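Local coordinates for solute-binding periplasmic protein of iron/siderophore ABC transporter (Yersinia pestis, PDB 6B2X) that probably captures an iron-siderophore complex in the periplasm and delivers it to an ABC transporter in the inner membrane, at residues Glu190-Phe195 / Asp365-Gln370; Asp198-Val203 / Tyr338-Ile343. All coordinates share one frame; numbering follows the deposited sequence.

Interaction 1 of 2, residues Glu190-Phe195 / Asp365-Gln370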
loop_
_atom_site.group_PDB
_atom_site.type_symbol
_atom_site.label_atom_id
_atom_site.label_comp_id
_atom_site.label_asym_id
_atom_site.label_seq_id
_atom_site.Cartn_x
_atom_site.Cartn_y
_atom_site.Cartn_z
ATOM N N GLU A 190 4.331 -18.293 -1.090
ATOM C CA GLU A 190 5.221 -18.630 0.011
ATOM C C GLU A 190 6.567 -17.963 -0.175
ATOM O O GLU A 190 7.199 -17.563 0.803
ATOM C CB GLU A 190 5.372 -20.145 0.131
ATOM C CG GLU A 190 4.072 -20.881 0.424
ATOM C CD GLU A 190 3.469 -20.563 1.794
ATOM O OE1 GLU A 190 2.231 -20.654 1.921
ATOM O OE2 GLU A 190 4.222 -20.240 2.745
ATOM N N ASN A 191 7.018 -17.811 -1.417
ATOM C CA ASN A 191 8.294 -17.148 -1.624
ATOM C C ASN A 191 8.217 -15.703 -1.139
ATOM O O ASN A 191 9.119 -15.215 -0.445
ATOM C CB ASN A 191 8.698 -17.219 -3.098
ATOM C CG ASN A 191 9.206 -18.612 -3.509
ATOM O OD1 ASN A 191 9.090 -19.583 -2.760
ATOM N ND2 ASN A 191 9.764 -18.702 -4.718
ATOM N N TYR A 192 7.135 -15.004 -1.493
ATOM C CA TYR A 192 7.008 -13.608 -1.086
ATOM C C TYR A 192 6.869 -13.489 0.418
ATOM O O TYR A 192 7.381 -12.543 1.019
ATOM C CB TYR A 192 5.809 -12.937 -1.759
ATOM C CG TYR A 192 5.787 -11.464 -1.421
ATOM C CD1 TYR A 192 6.681 -10.600 -2.029
ATOM C CD2 TYR A 192 4.924 -10.949 -0.443
ATOM C CE1 TYR A 192 6.710 -9.276 -1.715
ATOM C CE2 TYR A 192 4.939 -9.598 -0.132
ATOM C CZ TYR A 192 5.840 -8.769 -0.772
ATOM O OH TYR A 192 5.910 -7.416 -0.490
ATOM N N ILE A 193 6.185 -14.454 1.035
ATOM C CA ILE A 193 5.954 -14.417 2.474
ATOM C C ILE A 193 7.274 -14.491 3.223
ATOM O O ILE A 193 7.504 -13.735 4.180
ATOM C CB ILE A 193 4.995 -15.543 2.882
ATOM C CG1 ILE A 193 3.559 -15.178 2.500
ATOM C CG2 ILE A 193 5.094 -15.814 4.381
ATOM C CD1 ILE A 193 2.606 -16.343 2.605
ATOM N N ASN A 194 8.176 -15.381 2.775
ATOM C CA ASN A 194 9.500 -15.477 3.378
ATOM C C ASN A 194 10.301 -14.204 3.144
ATOM O O ASN A 194 10.966 -13.702 4.060
ATOM C CB ASN A 194 10.245 -16.702 2.821
ATOM C CG ASN A 194 9.726 -17.989 3.398
ATOM O OD1 ASN A 194 9.313 -18.024 4.559
ATOM N ND2 ASN A 194 9.710 -19.052 2.593
ATOM N N PHE A 195 10.250 -13.667 1.923
ATOM C CA PHE A 195 10.908 -12.394 1.683
ATOM C C PHE A 195 10.326 -11.306 2.580
ATOM O O PHE A 195 11.066 -10.522 3.185
ATOM C CB PHE A 195 10.790 -12.013 0.206
ATOM C CG PHE A 195 11.234 -10.630 -0.089
ATOM C CD1 PHE A 195 12.571 -10.344 -0.283
ATOM C CD2 PHE A 195 10.316 -9.594 -0.158
ATOM C CE1 PHE A 195 12.986 -9.071 -0.552
ATOM C CE2 PHE A 195 10.730 -8.305 -0.432
ATOM C CZ PHE A 195 12.059 -8.045 -0.624
ATOM N N ASP A 365 14.711 -3.039 -4.620
ATOM C CA ASP A 365 15.394 -3.660 -5.757
ATOM C C ASP A 365 15.268 -5.175 -5.718
ATOM O O ASP A 365 14.974 -5.812 -6.736
ATOM C CB ASP A 365 16.868 -3.249 -5.774
ATOM C CG ASP A 365 17.064 -1.818 -6.233
ATOM O OD1 ASP A 365 16.050 -1.148 -6.558
ATOM O OD2 ASP A 365 18.228 -1.359 -6.258
ATOM N N SER A 366 15.450 -5.767 -4.540
ATOM C CA SER A 366 15.317 -7.211 -4.400
ATOM C C SER A 366 13.874 -7.676 -4.567
ATOM O O SER A 366 13.635 -8.811 -5.006
ATOM C CB SER A 366 15.860 -7.652 -3.039
ATOM O OG SER A 366 15.644 -9.041 -2.849
ATOM N N LEU A 367 12.900 -6.844 -4.185
ATOM C CA LEU A 367 11.504 -7.200 -4.405
ATOM C C LEU A 367 11.198 -7.277 -5.899
ATOM O O LEU A 367 10.587 -8.240 -6.375
ATOM C CB LEU A 367 10.598 -6.177 -3.704
ATOM C CG LEU A 367 9.093 -6.411 -3.589
ATOM C CD1 LEU A 367 8.540 -5.618 -2.397
ATOM C CD2 LEU A 367 8.386 -5.985 -4.864
ATOM N N TYR A 368 11.604 -6.260 -6.652
ATOM C CA TYR A 368 11.358 -6.273 -8.088
ATOM C C TYR A 368 12.121 -7.410 -8.767
ATOM O O TYR A 368 11.543 -8.177 -9.546
ATOM C CB TYR A 368 11.733 -4.917 -8.676
ATOM C CG TYR A 368 10.720 -3.854 -8.373
ATOM C CD1 TYR A 368 10.374 -3.550 -7.048
ATOM C CD2 TYR A 368 10.095 -3.151 -9.394
ATOM C CE1 TYR A 368 9.430 -2.570 -6.758
ATOM C CE2 TYR A 368 9.167 -2.172 -9.120
ATOM C CZ TYR A 368 8.832 -1.885 -7.794
ATOM O OH TYR A 368 7.899 -0.923 -7.508
ATOM N N SER A 369 13.404 -7.563 -8.438
ATOM C CA SER A 369 14.211 -8.632 -9.013
ATOM C C SER A 369 13.553 -9.983 -8.839
ATOM O O SER A 369 13.572 -10.812 -9.756
ATOM C CB SER A 369 15.602 -8.657 -8.374
ATOM O OG SER A 369 16.250 -7.406 -8.525
ATOM N N GLN A 370 12.988 -10.242 -7.668
ATOM C CA GLN A 370 12.508 -11.588 -7.403
ATOM C C GLN A 370 11.105 -11.839 -7.921
ATOM O O GLN A 370 10.804 -12.968 -8.329
ATOM C CB GLN A 370 12.542 -11.885 -5.900
ATOM C CG GLN A 370 13.934 -11.973 -5.310
ATOM C CD GLN A 370 13.911 -12.117 -3.803
ATOM O OE1 GLN A 370 13.294 -13.040 -3.262
ATOM N NE2 GLN A 370 14.581 -11.196 -3.111
#
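Phe-195 and Leu-367 mark the nearest backbone approach, their CA atoms 8.0 Å apart, where segments 190-195 and 365-370 run almost antiparallel (169°) with axes 11.7 Å from each other. At that spacing the contact is made by side chains, chiefly the ring of Phe-195, which reaches across with CG anti to the backbone N (chi1 170°). CZ of this ring lies 3.9 Å from CB of Leu-367, and the two side chains meet at about a right angle. On the CD1-CE1 side of the ring come Ser-366 OG and the amide of Gln-370, but Gln-370 NE2 is modelled only 2.4 Å from Ser-366 OG, very short for a hydrogen bond, so the placement of both groups against the ring is doubtful. The contact joins the long helix 186-207, which in periplasmic proteins of this type probably forms the rigid link between the two lobes, to helix 360-371 near the C terminus. Leu-367 CD1 lies at the edge of the Tyr-192 ring, 3.7 Å from Tyr-192 OH; the hydroxyl's hydrogen bond goes to Pro-337 O, which tethers the end of the ring, while Phe-371 packs against Tyr-192 edge-to-face. Leu-71 of helix 66-72 touches both Tyr-192 and Leu-367, which are buried, whereas Gln-370 is exposed.

Interaction 2 of 2, residues Asp198-Val203 / Tyr338-Ile343. With NA (sodium ion), chain D.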
loop_
_atom_site.group_PDB
_atom_site.type_symbol
_atom_site.label_atom_id
_atom_site.label_comp_id
_atom_site.label_asym_id
_atom_site.label_seq_id
_atom_site.Cartn_x
_atom_site.Cartn_y
_atom_site.Cartn_z
ATOM N N ASP A 198 11.150 -12.092 6.426
ATOM C CA ASP A 198 12.559 -11.846 6.710
ATOM C C ASP A 198 12.865 -10.353 6.752
ATOM O O ASP A 198 13.667 -9.901 7.575
ATOM C CB ASP A 198 13.434 -12.563 5.685
ATOM C CG ASP A 198 13.389 -14.088 5.844
ATOM O OD1 ASP A 198 12.716 -14.577 6.783
ATOM O OD2 ASP A 198 14.008 -14.801 5.018
ATOM N N ASN A 199 12.213 -9.558 5.900
ATOM C CA ASN A 199 12.502 -8.131 5.905
ATOM C C ASN A 199 11.729 -7.366 6.973
ATOM O O ASN A 199 12.147 -6.270 7.362
ATOM C CB ASN A 199 12.218 -7.549 4.536
ATOM C CG ASN A 199 13.348 -7.786 3.596
ATOM O OD1 ASN A 199 14.389 -7.140 3.699
ATOM N ND2 ASN A 199 13.169 -8.737 2.680
ATOM N N VAL A 200 10.605 -7.898 7.435
ATOM C CA VAL A 200 9.976 -7.303 8.595
ATOM C C VAL A 200 10.708 -7.723 9.863
ATOM O O VAL A 200 10.840 -6.924 10.797
ATOM C CB VAL A 200 8.482 -7.665 8.621
ATOM C CG1 VAL A 200 7.891 -7.560 10.054
ATOM C CG2 VAL A 200 7.727 -6.767 7.649
ATOM N N ASP A 201 11.218 -8.960 9.912
ATOM C CA ASP A 201 12.007 -9.384 11.067
ATOM C C ASP A 201 13.198 -8.460 11.287
ATOM O O ASP A 201 13.458 -8.043 12.419
ATOM C CB ASP A 201 12.482 -10.829 10.894
ATOM C CG ASP A 201 11.380 -11.844 11.123
ATOM O OD1 ASP A 201 10.271 -11.462 11.558
ATOM O OD2 ASP A 201 11.616 -13.038 10.829
ATOM N N LYS A 202 13.906 -8.088 10.212
ATOM C CA LYS A 202 15.036 -7.163 10.330
ATOM C C LYS A 202 14.695 -5.936 11.152
ATOM O O LYS A 202 15.598 -5.274 11.677
ATOM C CB LYS A 202 15.518 -6.695 8.950
ATOM C CG LYS A 202 16.134 -7.769 8.094
ATOM C CD LYS A 202 16.503 -7.207 6.746
ATOM C CE LYS A 202 16.957 -8.277 5.777
ATOM N NZ LYS A 202 17.099 -7.710 4.387
ATOM N N VAL A 203 13.415 -5.617 11.272
ATOM C CA VAL A 203 12.962 -4.455 12.011
ATOM C C VAL A 203 12.416 -4.851 13.369
ATOM O O VAL A 203 12.858 -4.337 14.394
ATOM C CB VAL A 203 11.917 -3.674 11.186
ATOM C CG1 VAL A 203 11.175 -2.680 12.057
ATOM C CG2 VAL A 203 12.591 -2.992 9.982
ATOM N N TYR A 338 3.207 -4.575 -0.620
ATOM C CA TYR A 338 4.541 -3.989 -0.676
ATOM C C TYR A 338 4.849 -3.172 0.580
ATOM O O TYR A 338 5.948 -2.636 0.698
ATOM C CB TYR A 338 4.718 -3.046 -1.869
ATOM C CG TYR A 338 4.635 -3.566 -3.310
ATOM C CD1 TYR A 338 3.981 -4.743 -3.654
ATOM C CD2 TYR A 338 5.160 -2.790 -4.341
ATOM C CE1 TYR A 338 3.899 -5.151 -5.004
ATOM C CE2 TYR A 338 5.082 -3.175 -5.680
ATOM C CZ TYR A 338 4.453 -4.346 -6.014
ATOM O OH TYR A 338 4.402 -4.698 -7.356
ATOM N N ASN A 339 3.893 -3.026 1.495
ATOM C CA ASN A 339 4.042 -2.114 2.626
ATOM C C ASN A 339 5.265 -2.410 3.487
ATOM O O ASN A 339 5.574 -1.602 4.375
ATOM C CB ASN A 339 2.779 -2.169 3.490
ATOM C CG ASN A 339 2.484 -3.576 3.996
ATOM O OD1 ASN A 339 3.399 -4.332 4.322
ATOM N ND2 ASN A 339 1.208 -3.941 4.029
ATOM N N VAL A 340 5.943 -3.549 3.279
ATOM C CA VAL A 340 7.172 -3.826 4.025
ATOM C C VAL A 340 8.181 -2.713 3.802
ATOM O O VAL A 340 8.944 -2.367 4.713
ATOM C CB VAL A 340 7.772 -5.205 3.655
ATOM C CG1 VAL A 340 8.138 -5.285 2.193
ATOM C CG2 VAL A 340 9.018 -5.466 4.449
ATOM N N LEU A 341 8.189 -2.119 2.601
ATOM C CA LEU A 341 9.104 -1.016 2.313
ATOM C C LEU A 341 8.804 0.207 3.172
ATOM O O LEU A 341 9.720 0.967 3.505
ATOM C CB LEU A 341 9.025 -0.643 0.831
ATOM C CG LEU A 341 9.558 -1.652 -0.187
ATOM C CD1 LEU A 341 9.380 -1.097 -1.595
ATOM C CD2 LEU A 341 11.011 -1.983 0.091
ATOM N N ALA A 342 7.533 0.426 3.526
ATOM C CA ALA A 342 7.207 1.562 4.383
ATOM C C ALA A 342 7.543 1.276 5.848
ATOM O O ALA A 342 7.971 2.184 6.570
ATOM C CB ALA A 342 5.733 1.946 4.232
ATOM N N ILE A 343 7.355 0.033 6.303
ATOM C CA ILE A 343 7.797 -0.358 7.648
ATOM C C ILE A 343 9.303 -0.145 7.796
ATOM O O ILE A 343 9.775 0.435 8.779
ATOM C CB ILE A 343 7.401 -1.818 7.935
ATOM C CG1 ILE A 343 5.888 -1.987 7.833
ATOM C CG2 ILE A 343 7.922 -2.298 9.302
ATOM C CD1 ILE A 343 5.462 -3.408 7.843
HETATM NA NA NA D . 4.255 -3.132 -9.637
#
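Segments 198-203 and 338-343 come nearest at Val-200 and Val-340, whose CA atoms are 6.4 Å apart; the first is helical throughout, and the second enters helix 340-350. At this spacing the valine methyls meet directly, Val-340 CG2 lying 3.7 Å from Val-200 CG2. With chi1 61°, Val-340 places CG1 between N and the carbonyl carbon and CG2 anti to N, where CG2 meets segment 198-203. This one methyl serves two neighbours, for Val-340 CG2 is also 3.8 Å from Asn-199 CB. Val-200 CG2 in turn touches Ile-343 CD1 at 4.1 Å. One turn further along, Val-203 CG1 meets Ile-343 CG2 more loosely, at 4.3 Å. All five residues are buried, making an apolar seam between helix 186-207, the probable lobe-connecting helix, and the start of helix 340-350. Gln-245 of helix 239-245 packs on both Val-200 and Ile-343. Polar groups at the margin are satisfied: Asn-199 ND2 binds Phe-195 O, one turn back, and Lys-202 NZ reaches Asn-199 OD1 at 2.9 Å from 40° above the carbonyl plane. Asn-199 O accepts from Gln-344 NE2, a polar tie just past the seam. At the far end of segment 338-343, Tyr-338 OH binds the sodium ion at 2.8 Å, and Tyr-99 OH is its other protein ligand.

From the N terminus, the chain first builds the parallel five-stranded sheet with its helices, then enters helix 186-207, which supplies residues 190-195 to interaction 1 and, about two turns later, residues 198-203 to interaction 2. It then passes through most of the mixed sheet, up to strand 326-330, which precedes residues 338-343. Their meeting with 198-203 closes the inner loop. Helix 360-371 follows helix 340-350, and the return of residues 365-370 to 190-195 closes the outer loop, so the contacts nest and do not cross. Their centres lie about 11 Å apart. They meet directly where Tyr-192 OH packs 3.7 Å from Tyr-338 CA. Helix 186-207 thus packs against two successive helices, 340-350 and 360-371.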